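Local coordinates for protein leukotriene A-4 hydrolase (Saccharomyces cerevisiae, PDB 2XQ0) that is a zinc-dependent aminopeptidase of the M1 family that preferentially cleaves di- and tripeptides and also has low epoxide hydrolase activity in vitro, at residues P3-R9 and W451-Y456; N318-L322 and L426-F431; S40-I46 and A126-L130. Residue numbers count along the deposited sequence, not the author numbering.

In the fold
A chain can be tied together by contacts of very different span, and the three here illustrate the principle. The loop of contact 1 opens at the N terminus, on helix 4-9, and closes only at helix 451-456, so the other two are nested inside it. Contact 3 comes first, joining the hairpin turn at 40-46 to edge strand 127-130 within the N-terminal domain. Contact 2 follows in series, linking 318-322 to 426-431 within the catalytic domain. Contacts 1 and 2 are neighbours, centres 13 Å apart, and touch through Y456 OH and F429 CZ at 3.2 Å. Contact 3 stands apart, its centre about 46 Å from that of contact 1 and 35 Å from that of contact 2.

Contact 1. Residues P3-R9 and W451-Y456; sequences PLSIEQR and WETWLY
E452 receives two partners at one carboxylate: S5 OG donates to E452 OE2 over a very short 2.3 Å, and R9 NH2 forms a salt bridge to the same E452 OE2 at 3.2 Å, with a weak bond from R9 NH2 to E452 OE1 at 3.4 Å. This helix-helix packing sets the N-terminal helix 4-9, with P3 at its N-cap position, against helix 451-456 of the catalytic domain. The axes approach to 10.5 Å at 40°, with S5 CA and E452 CA 7.3 Å apart. A t rotamer carries S5 OG to the acid. R9 (m, t, t) spreads its guanidinium flat on the Y456 ring (centres 3.8 Å apart, planes at 8°), a cation-pi stack joined by a CH-pi contact from R9 CD. I6 (m, m) sets CD1 4.0 Å from L455 CD1 and, at the ring edge, 4.2 Å from Y456 CE2, with I6 CG1 4.1 Å from W451 CB. P3 CG lies 3.7 Å from W451 CD1. W451 turns its indole NE1 to L446 O.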
loop_
_atom_site.group_PDB
_atom_site.type_symbol
_atom_site.label_atom_id
_atom_site.label_comp_id
_atom_site.label_asym_id
_atom_site.label_seq_id
_atom_site.Cartn_x
_atom_site.Cartn_y
_atom_site.Cartn_z
ATOM N N PRO A 3 -29.846 -3.513 10.216
ATOM C CA PRO A 3 -30.814 -2.432 9.980
ATOM C C PRO A 3 -31.312 -2.302 8.531
ATOM O O PRO A 3 -30.695 -2.824 7.593
ATOM C CB PRO A 3 -30.037 -1.175 10.380
ATOM C CG PRO A 3 -28.986 -1.658 11.314
ATOM C CD PRO A 3 -28.599 -3.008 10.817
ATOM N N LEU A 4 -32.407 -1.555 8.377
ATOM C CA LEU A 4 -33.150 -1.416 7.117
ATOM C C LEU A 4 -32.401 -0.779 5.933
ATOM O O LEU A 4 -32.349 -1.370 4.857
ATOM C CB LEU A 4 -34.468 -0.666 7.355
ATOM C CG LEU A 4 -35.547 -1.353 8.200
ATOM C CD1 LEU A 4 -35.027 -1.712 9.591
ATOM C CD2 LEU A 4 -36.790 -0.473 8.310
ATOM N N SER A 5 -31.857 0.424 6.103
ATOM C CA SER A 5 -31.179 1.087 4.983
ATOM C C SER A 5 -30.007 0.270 4.431
ATOM O O SER A 5 -29.720 0.316 3.235
ATOM C CB SER A 5 -30.689 2.482 5.360
ATOM O OG SER A 5 -29.662 2.875 4.464
ATOM N N ILE A 6 -29.325 -0.454 5.312
ATOM C CA ILE A 6 -28.339 -1.447 4.894
ATOM C C ILE A 6 -29.012 -2.548 4.067
ATOM O O ILE A 6 -28.671 -2.762 2.902
ATOM C CB ILE A 6 -27.656 -2.083 6.111
ATOM C CG1 ILE A 6 -26.835 -1.029 6.865
ATOM C CG2 ILE A 6 -26.798 -3.273 5.685
ATOM C CD1 ILE A 6 -25.976 -0.175 5.960
ATOM N N GLU A 7 -29.961 -3.244 4.692
ATOM C CA GLU A 7 -30.830 -4.201 4.011
ATOM C C GLU A 7 -31.190 -3.656 2.635
ATOM O O GLU A 7 -31.126 -4.374 1.645
ATOM C CB GLU A 7 -32.097 -4.443 4.844
ATOM C CG GLU A 7 -33.007 -5.589 4.369
ATOM C CD GLU A 7 -34.389 -5.595 5.047
ATOM O OE1 GLU A 7 -34.615 -6.397 5.984
ATOM O OE2 GLU A 7 -35.257 -4.800 4.627
ATOM N N GLN A 8 -31.547 -2.374 2.577
ATOM C CA GLN A 8 -31.983 -1.728 1.336
ATOM C C GLN A 8 -30.897 -1.598 0.248
ATOM O O GLN A 8 -31.197 -1.668 -0.947
ATOM C CB GLN A 8 -32.561 -0.342 1.638
ATOM C CG GLN A 8 -34.024 -0.342 2.065
ATOM C CD GLN A 8 -34.500 1.032 2.509
ATOM O OE1 GLN A 8 -33.698 1.955 2.671
ATOM N NE2 GLN A 8 -35.808 1.171 2.715
ATOM N N ARG A 9 -29.651 -1.397 0.659
ATOM C CA ARG A 9 -28.555 -1.180 -0.289
ATOM C C ARG A 9 -27.931 -2.484 -0.756
ATOM O O ARG A 9 -27.255 -2.537 -1.780
ATOM C CB ARG A 9 -27.472 -0.308 0.339
ATOM C CG ARG A 9 -27.921 1.099 0.637
ATOM C CD ARG A 9 -26.755 2.059 0.541
ATOM N NE ARG A 9 -27.054 3.320 1.210
ATOM C CZ ARG A 9 -26.742 4.515 0.724
ATOM N NH1 ARG A 9 -26.121 4.610 -0.448
ATOM N NH2 ARG A 9 -27.057 5.609 1.411
ATOM N N TRP A 451 -24.990 3.380 10.981
ATOM C CA TRP A 451 -24.354 2.687 9.872
ATOM C C TRP A 451 -24.375 3.536 8.619
ATOM O O TRP A 451 -23.469 3.464 7.788
ATOM C CB TRP A 451 -25.011 1.327 9.636
ATOM C CG TRP A 451 -24.746 0.370 10.760
ATOM C CD1 TRP A 451 -25.640 -0.062 11.694
ATOM C CD2 TRP A 451 -23.497 -0.253 11.085
ATOM N NE1 TRP A 451 -25.029 -0.923 12.575
ATOM C CE2 TRP A 451 -23.713 -1.056 12.223
ATOM C CE3 TRP A 451 -22.214 -0.207 10.527
ATOM C CZ2 TRP A 451 -22.701 -1.814 12.806
ATOM C CZ3 TRP A 451 -21.215 -0.958 11.107
ATOM C CH2 TRP A 451 -21.462 -1.751 12.236
ATOM N N GLU A 452 -25.403 4.364 8.504
ATOM C CA GLU A 452 -25.592 5.196 7.322
ATOM C C GLU A 452 -24.509 6.251 7.192
ATOM O O GLU A 452 -24.010 6.510 6.100
ATOM C CB GLU A 452 -26.969 5.876 7.372
ATOM C CG GLU A 452 -28.019 5.217 6.501
ATOM C CD GLU A 452 -27.798 5.501 5.033
ATOM O OE1 GLU A 452 -27.021 6.425 4.723
ATOM O OE2 GLU A 452 -28.398 4.807 4.189
ATOM N N THR A 453 -24.150 6.865 8.312
ATOM C CA THR A 453 -23.130 7.897 8.300
ATOM C C THR A 453 -21.755 7.276 8.077
ATOM O O THR A 453 -20.985 7.741 7.236
ATOM C CB THR A 453 -23.148 8.722 9.599
ATOM O OG1 THR A 453 -24.357 9.480 9.645
ATOM C CG2 THR A 453 -21.976 9.678 9.650
ATOM N N TRP A 454 -21.462 6.214 8.819
ATOM C CA TRP A 454 -20.167 5.560 8.716
ATOM C C TRP A 454 -19.911 5.000 7.318
ATOM O O TRP A 454 -18.861 5.236 6.735
ATOM C CB TRP A 454 -20.033 4.445 9.752
ATOM C CG TRP A 454 -19.687 4.935 11.128
ATOM C CD1 TRP A 454 -20.530 5.044 12.195
ATOM C CD2 TRP A 454 -18.402 5.385 11.583
ATOM N NE1 TRP A 454 -19.850 5.528 13.288
ATOM C CE2 TRP A 454 -18.541 5.739 12.940
ATOM C CE3 TRP A 454 -17.147 5.507 10.978
ATOM C CZ2 TRP A 454 -17.477 6.216 13.699
ATOM C CZ3 TRP A 454 -16.094 5.973 11.730
ATOM C CH2 TRP A 454 -16.265 6.329 13.077
ATOM N N LEU A 455 -20.870 4.250 6.784
ATOM C CA LEU A 455 -20.644 3.566 5.519
ATOM C C LEU A 455 -20.855 4.413 4.251
ATOM O O LEU A 455 -20.108 4.270 3.274
ATOM C CB LEU A 455 -21.463 2.280 5.457
ATOM C CG LEU A 455 -21.141 1.229 6.518
ATOM C CD1 LEU A 455 -21.979 -0.010 6.284
ATOM C CD2 LEU A 455 -19.666 0.867 6.528
ATOM N N TYR A 456 -21.847 5.293 4.249
ATOM C CA TYR A 456 -22.244 5.953 3.002
ATOM C C TYR A 456 -22.186 7.480 2.998
ATOM O O TYR A 456 -22.477 8.097 1.991
ATOM C CB TYR A 456 -23.630 5.470 2.551
ATOM C CG TYR A 456 -23.633 4.014 2.168
ATOM C CD1 TYR A 456 -23.206 3.614 0.916
ATOM C CD2 TYR A 456 -24.029 3.036 3.074
ATOM C CE1 TYR A 456 -23.179 2.276 0.565
ATOM C CE2 TYR A 456 -24.003 1.694 2.734
ATOM C CZ TYR A 456 -23.582 1.325 1.479
ATOM O OH TYR A 456 -23.556 -0.001 1.127
#

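Contact 2. Residues N318-L322 and L426-F431; sequences NHFWL and LDTFQF
H319 lays one face of its imidazole over the CB of D427, a CH-pi contact with D427 CB 3.8 Å from the ring centroid and 7° off the normal. The backbones are closest here, H319 CA and D427 CA 6.0 Å apart. L426 is extended, and D427 is the N-cap of helix 428-438, in a capping box with Q430: Q430 N donates to D427 OD1 at 3.0 Å and D427 N to Q430 OE1 at 2.9 Å.

T428 OG1 (chi1 m) shows how one hydroxyl can join two rings. It accepts from W321 NE1 at 3.0 Å and shares a hydrogen bond with H319 ND1 at 2.8 Å. W321 takes the p rotamer, and the edge of its six-membered ring meets the face of F431 (chi1 t), centroids 5.3 Å apart, planes at 87°. L322 (m, t) packs against the start of helix 428-438, CD1 3.6 Å from D427 C and 3.9 Å from L426 CG, CD2 3.9 Å from F431 CB.

Helix 321-339 carries E324, which with H301 and H305 of helix 297-311 binds the zinc in the HExxH-(X)18-E motif of M1 peptidases; F320 touches the bound bestatin, and the W321 side chain lies about 11 Å from the metal. The contact thus packs the start of a zinc-ligand helix. Around it, E16 takes H319 NE2 and S14 meets D427 OD2, helix 388-403 covers W321 and F431, Y417 of helix 407-420 meets L322 and L426, and helix 451-456 touches T428 and F429.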
loop_
_atom_site.group_PDB
_atom_site.type_symbol
_atom_site.label_atom_id
_atom_site.label_comp_id
_atom_site.label_asym_id
_atom_site.label_seq_id
_atom_site.Cartn_x
_atom_site.Cartn_y
_atom_site.Cartn_z
ATOM N N ASN A 318 -15.108 -1.565 -4.568
ATOM C CA ASN A 318 -16.092 -0.793 -3.801
ATOM C C ASN A 318 -15.981 -1.009 -2.310
ATOM O O ASN A 318 -16.447 -0.184 -1.540
ATOM C CB ASN A 318 -17.519 -1.178 -4.192
ATOM C CG ASN A 318 -17.959 -0.576 -5.496
ATOM O OD1 ASN A 318 -17.258 0.238 -6.095
ATOM N ND2 ASN A 318 -19.163 -0.934 -5.920
ATOM N N HIS A 319 -15.409 -2.140 -1.913
ATOM C CA HIS A 319 -15.350 -2.540 -0.498
ATOM C C HIS A 319 -13.896 -2.665 -0.026
ATOM O O HIS A 319 -13.560 -3.491 0.834
ATOM C CB HIS A 319 -16.114 -3.853 -0.296
ATOM C CG HIS A 319 -17.522 -3.786 -0.786
ATOM N ND1 HIS A 319 -18.552 -3.300 -0.011
ATOM C CD2 HIS A 319 -18.055 -4.065 -1.997
ATOM C CE1 HIS A 319 -19.668 -3.309 -0.718
ATOM N NE2 HIS A 319 -19.393 -3.766 -1.928
ATOM N N PHE A 320 -13.047 -1.838 -0.626
ATOM C CA PHE A 320 -11.612 -1.809 -0.357
ATOM C C PHE A 320 -11.317 -1.562 1.125
ATOM O O PHE A 320 -10.275 -1.985 1.631
ATOM C CB PHE A 320 -10.980 -0.717 -1.220
ATOM C CG PHE A 320 -9.475 -0.683 -1.174
ATOM C CD1 PHE A 320 -8.736 -1.844 -1.353
ATOM C CD2 PHE A 320 -8.801 0.530 -1.022
ATOM C CE1 PHE A 320 -7.340 -1.812 -1.337
ATOM C CE2 PHE A 320 -7.412 0.571 -1.004
ATOM C CZ PHE A 320 -6.683 -0.613 -1.163
ATOM N N TRP A 321 -12.227 -0.881 1.824
ATOM C CA TRP A 321 -12.032 -0.623 3.254
ATOM C C TRP A 321 -11.861 -1.914 4.080
ATOM O O TRP A 321 -11.160 -1.916 5.101
ATOM C CB TRP A 321 -13.153 0.257 3.830
ATOM C CG TRP A 321 -14.374 -0.493 4.277
ATOM C CD1 TRP A 321 -15.462 -0.816 3.517
ATOM C CD2 TRP A 321 -14.638 -0.992 5.591
ATOM N NE1 TRP A 321 -16.390 -1.491 4.282
ATOM C CE2 TRP A 321 -15.904 -1.620 5.555
ATOM C CE3 TRP A 321 -13.926 -0.974 6.799
ATOM C CZ2 TRP A 321 -16.475 -2.222 6.687
ATOM C CZ3 TRP A 321 -14.492 -1.577 7.918
ATOM C CH2 TRP A 321 -15.759 -2.189 7.852
ATOM N N LEU A 322 -12.487 -3.004 3.639
ATOM C CA LEU A 322 -12.384 -4.284 4.355
ATOM C C LEU A 322 -10.946 -4.761 4.385
ATOM O O LEU A 322 -10.520 -5.422 5.326
ATOM C CB LEU A 322 -13.251 -5.355 3.708
ATOM C CG LEU A 322 -14.759 -5.198 3.964
ATOM C CD1 LEU A 322 -15.565 -6.197 3.142
ATOM C CD2 LEU A 322 -15.040 -5.342 5.459
ATOM N N LEU A 426 -15.353 -11.225 0.156
ATOM C CA LEU A 426 -16.642 -10.780 0.694
ATOM C C LEU A 426 -16.902 -9.297 0.523
ATOM O O LEU A 426 -15.997 -8.528 0.161
ATOM C CB LEU A 426 -16.760 -11.128 2.176
ATOM C CG LEU A 426 -16.181 -10.068 3.121
ATOM C CD1 LEU A 426 -16.684 -10.291 4.522
ATOM C CD2 LEU A 426 -14.658 -10.098 3.094
ATOM N N ASP A 427 -18.155 -8.909 0.766
ATOM C CA ASP A 427 -18.541 -7.509 0.721
ATOM C C ASP A 427 -18.887 -6.994 2.129
ATOM O O ASP A 427 -18.888 -7.744 3.102
ATOM C CB ASP A 427 -19.651 -7.252 -0.328
ATOM C CG ASP A 427 -20.955 -7.960 -0.000
ATOM O OD1 ASP A 427 -21.227 -8.151 1.192
ATOM O OD2 ASP A 427 -21.724 -8.309 -0.933
ATOM N N THR A 428 -19.118 -5.698 2.243
ATOM C CA THR A 428 -19.392 -5.083 3.525
ATOM C C THR A 428 -20.634 -5.691 4.173
ATOM O O THR A 428 -20.716 -5.823 5.391
ATOM C CB THR A 428 -19.668 -3.605 3.302
ATOM O OG1 THR A 428 -18.505 -3.000 2.729
ATOM C CG2 THR A 428 -20.026 -2.923 4.599
ATOM N N PHE A 429 -21.611 -6.049 3.347
ATOM C CA PHE A 429 -22.876 -6.540 3.866
ATOM C C PHE A 429 -22.669 -7.862 4.581
ATOM O O PHE A 429 -23.267 -8.100 5.629
ATOM C CB PHE A 429 -23.907 -6.647 2.739
ATOM C CG PHE A 429 -24.030 -5.388 1.935
ATOM C CD1 PHE A 429 -24.644 -4.271 2.481
ATOM C CD2 PHE A 429 -23.486 -5.299 0.666
ATOM C CE1 PHE A 429 -24.734 -3.100 1.766
ATOM C CE2 PHE A 429 -23.577 -4.123 -0.067
ATOM C CZ PHE A 429 -24.203 -3.026 0.484
ATOM N N GLN A 430 -21.790 -8.703 4.041
ATOM C CA GLN A 430 -21.479 -9.975 4.685
ATOM C C GLN A 430 -20.698 -9.735 5.987
ATOM O O GLN A 430 -20.856 -10.463 6.972
ATOM C CB GLN A 430 -20.687 -10.875 3.732
ATOM C CG GLN A 430 -21.432 -11.241 2.438
ATOM C CD GLN A 430 -20.526 -11.938 1.452
ATOM O OE1 GLN A 430 -19.794 -11.291 0.707
ATOM N NE2 GLN A 430 -20.545 -13.270 1.460
ATOM N N PHE A 431 -19.849 -8.712 5.986
ATOM C CA PHE A 431 -19.149 -8.314 7.206
ATOM C C PHE A 431 -20.196 -8.000 8.276
ATOM O O PHE A 431 -20.130 -8.522 9.384
ATOM C CB PHE A 431 -18.244 -7.101 6.951
ATOM C CG PHE A 431 -17.826 -6.366 8.215
ATOM C CD1 PHE A 431 -16.891 -6.909 9.072
ATOM C CD2 PHE A 431 -18.358 -5.126 8.520
ATOM C CE1 PHE A 431 -16.492 -6.235 10.231
ATOM C CE2 PHE A 431 -17.972 -4.443 9.672
ATOM C CZ PHE A 431 -17.038 -5.006 10.533
#

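Contact 3. Residues S40-I46 and A126-L130; sequences SFEKSAI and ALQWL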
loop_
_atom_site.group_PDB
_atom_site.type_symbol
_atom_site.label_atom_id
_atom_site.label_comp_id
_atom_site.label_asym_id
_atom_site.label_seq_id
_atom_site.Cartn_x
_atom_site.Cartn_y
_atom_site.Cartn_z
ATOM N N SER A 40 12.879 -11.511 -20.200
ATOM C CA SER A 40 13.872 -11.034 -21.150
ATOM C C SER A 40 14.185 -9.582 -20.881
ATOM O O SER A 40 13.395 -8.714 -21.237
ATOM C CB SER A 40 13.373 -11.174 -22.592
ATOM O OG SER A 40 14.303 -10.594 -23.503
ATOM N N PHE A 41 15.344 -9.335 -20.265
ATOM C CA PHE A 41 15.848 -7.982 -20.019
ATOM C C PHE A 41 16.208 -7.309 -21.329
ATOM O O PHE A 41 16.077 -6.096 -21.477
ATOM C CB PHE A 41 17.059 -8.008 -19.071
ATOM C CG PHE A 41 16.729 -8.526 -17.693
ATOM C CD1 PHE A 41 16.172 -7.687 -16.739
ATOM C CD2 PHE A 41 16.952 -9.853 -17.363
ATOM C CE1 PHE A 41 15.846 -8.162 -15.473
ATOM C CE2 PHE A 41 16.626 -10.339 -16.108
ATOM C CZ PHE A 41 16.075 -9.490 -15.158
ATOM N N GLU A 42 16.657 -8.110 -22.281
ATOM C CA GLU A 42 16.966 -7.617 -23.617
ATOM C C GLU A 42 15.760 -6.927 -24.244
ATOM O O GLU A 42 15.881 -5.829 -24.794
ATOM C CB GLU A 42 17.428 -8.764 -24.517
ATOM C CG GLU A 42 17.888 -8.311 -25.885
ATOM C CD GLU A 42 17.837 -9.425 -26.909
ATOM O OE1 GLU A 42 18.192 -9.177 -28.085
ATOM O OE2 GLU A 42 17.437 -10.551 -26.535
ATOM N N LYS A 43 14.593 -7.564 -24.161
ATOM C CA LYS A 43 13.411 -7.026 -24.814
ATOM C C LYS A 43 12.522 -6.265 -23.841
ATOM O O LYS A 43 11.554 -5.631 -24.248
ATOM C CB LYS A 43 12.626 -8.150 -25.489
ATOM C CG LYS A 43 13.369 -8.778 -26.657
ATOM C CD LYS A 43 12.642 -9.991 -27.207
ATOM C CE LYS A 43 13.189 -10.388 -28.577
ATOM N NZ LYS A 43 14.675 -10.513 -28.574
ATOM N N SER A 44 12.875 -6.310 -22.558
ATOM C CA SER A 44 11.989 -5.849 -21.490
ATOM C C SER A 44 10.579 -6.409 -21.667
ATOM O O SER A 44 9.601 -5.664 -21.723
ATOM C CB SER A 44 11.962 -4.318 -21.408
ATOM O OG SER A 44 13.257 -3.814 -21.165
ATOM N N ALA A 45 10.491 -7.731 -21.752
ATOM C CA ALA A 45 9.216 -8.420 -21.830
ATOM C C ALA A 45 9.232 -9.709 -21.022
ATOM O O ALA A 45 10.265 -10.358 -20.860
ATOM C CB ALA A 45 8.859 -8.725 -23.291
ATOM N N ILE A 46 8.072 -10.065 -20.501
ATOM C CA ILE A 46 7.853 -11.387 -19.953
ATOM C C ILE A 46 6.901 -12.116 -20.898
ATOM O O ILE A 46 5.893 -11.560 -21.334
ATOM C CB ILE A 46 7.316 -11.298 -18.522
ATOM C CG1 ILE A 46 8.432 -10.783 -17.597
ATOM C CG2 ILE A 46 6.856 -12.661 -18.036
ATOM C CD1 ILE A 46 8.017 -10.648 -16.154
ATOM N N ALA A 126 2.244 -3.152 -15.614
ATOM C CA ALA A 126 2.492 -3.968 -14.416
ATOM C C ALA A 126 3.974 -3.980 -13.967
ATOM O O ALA A 126 4.286 -4.283 -12.808
ATOM C CB ALA A 126 1.966 -5.386 -14.629
ATOM N N LEU A 127 4.885 -3.609 -14.868
ATOM C CA LEU A 127 6.300 -3.834 -14.615
ATOM C C LEU A 127 7.102 -2.558 -14.686
ATOM O O LEU A 127 6.772 -1.643 -15.446
ATOM C CB LEU A 127 6.871 -4.846 -15.627
ATOM C CG LEU A 127 6.228 -6.243 -15.582
ATOM C CD1 LEU A 127 6.604 -7.070 -16.831
ATOM C CD2 LEU A 127 6.584 -6.994 -14.287
ATOM N N GLN A 128 8.159 -2.491 -13.888
ATOM C CA GLN A 128 9.204 -1.513 -14.139
ATOM C C GLN A 128 10.524 -2.246 -14.440
ATOM O O GLN A 128 10.898 -3.194 -13.734
ATOM C CB GLN A 128 9.392 -0.522 -12.979
ATOM C CG GLN A 128 10.381 0.622 -13.383
ATOM C CD GLN A 128 10.833 1.507 -12.224
ATOM O OE1 GLN A 128 10.472 1.286 -11.068
ATOM N NE2 GLN A 128 11.632 2.522 -12.539
ATOM N N TRP A 129 11.209 -1.826 -15.502
ATOM C CA TRP A 129 12.492 -2.427 -15.874
ATOM C C TRP A 129 13.595 -1.434 -15.638
ATOM O O TRP A 129 13.470 -0.278 -16.027
ATOM C CB TRP A 129 12.517 -2.814 -17.363
ATOM C CG TRP A 129 11.456 -3.803 -17.762
ATOM C CD1 TRP A 129 10.177 -3.529 -18.128
ATOM C CD2 TRP A 129 11.600 -5.227 -17.836
ATOM N NE1 TRP A 129 9.507 -4.697 -18.426
ATOM C CE2 TRP A 129 10.359 -5.753 -18.252
ATOM C CE3 TRP A 129 12.659 -6.108 -17.587
ATOM C CZ2 TRP A 129 10.146 -7.116 -18.430
ATOM C CZ3 TRP A 129 12.446 -7.466 -17.765
ATOM C CH2 TRP A 129 11.197 -7.955 -18.190
ATOM N N LEU A 130 14.678 -1.886 -15.009
ATOM C CA LEU A 130 15.893 -1.094 -14.892
ATOM C C LEU A 130 17.049 -1.779 -15.605
ATOM O O LEU A 130 17.218 -2.993 -15.489
ATOM C CB LEU A 130 16.256 -0.880 -13.419
ATOM C CG LEU A 130 15.329 0.045 -12.632
ATOM C CD1 LEU A 130 14.233 -0.750 -11.953
ATOM C CD2 LEU A 130 16.113 0.822 -11.603
#
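Two beta elements can be joined without a single hydrogen bond between them, as 40-46 and 126-130 are. The polar bonds lie within the hairpin turn. S40 N donates to A45 O at 2.9 Å and A45 N to S40 O at 3.1 Å, closing a turn in which F41 to K43 have helical angles and S44 left-handed ones. S44 and A45 both face S40, a G1 beta bulge, and S40 OG accepts from K43 N at 3.1 Å as an ST motif.

The aromatic contacts centre on W129, whose indole lies against the turn, on backbone and side chains alike. Its edge approaches the face of F41 in an offset edge-to-face pair, centroids 5.8 Å apart and planes at 88°. S44 sits over the indole face, its CB 3.6 Å from the centroid of the five-membered ring, a CH-pi contact, while S44 C comes within 3.3 Å of W129 CZ2.

Apolar packing extends this patch: I46 CG1 lies 4.0 Å from W129 CH2, and I46 CD1 3.9 Å from L127 CD1. The L127 side chain is about 6 Å from that of L146, a substrate-binding residue.

The turn connects strands 28-40 and 45-56 of the large mixed sheet in the N-terminal domain, whereas 127-130 is an edge strand of a separate four-stranded antiparallel sheet, paired with 141-144. W129 rests between them, touching V39 and V142.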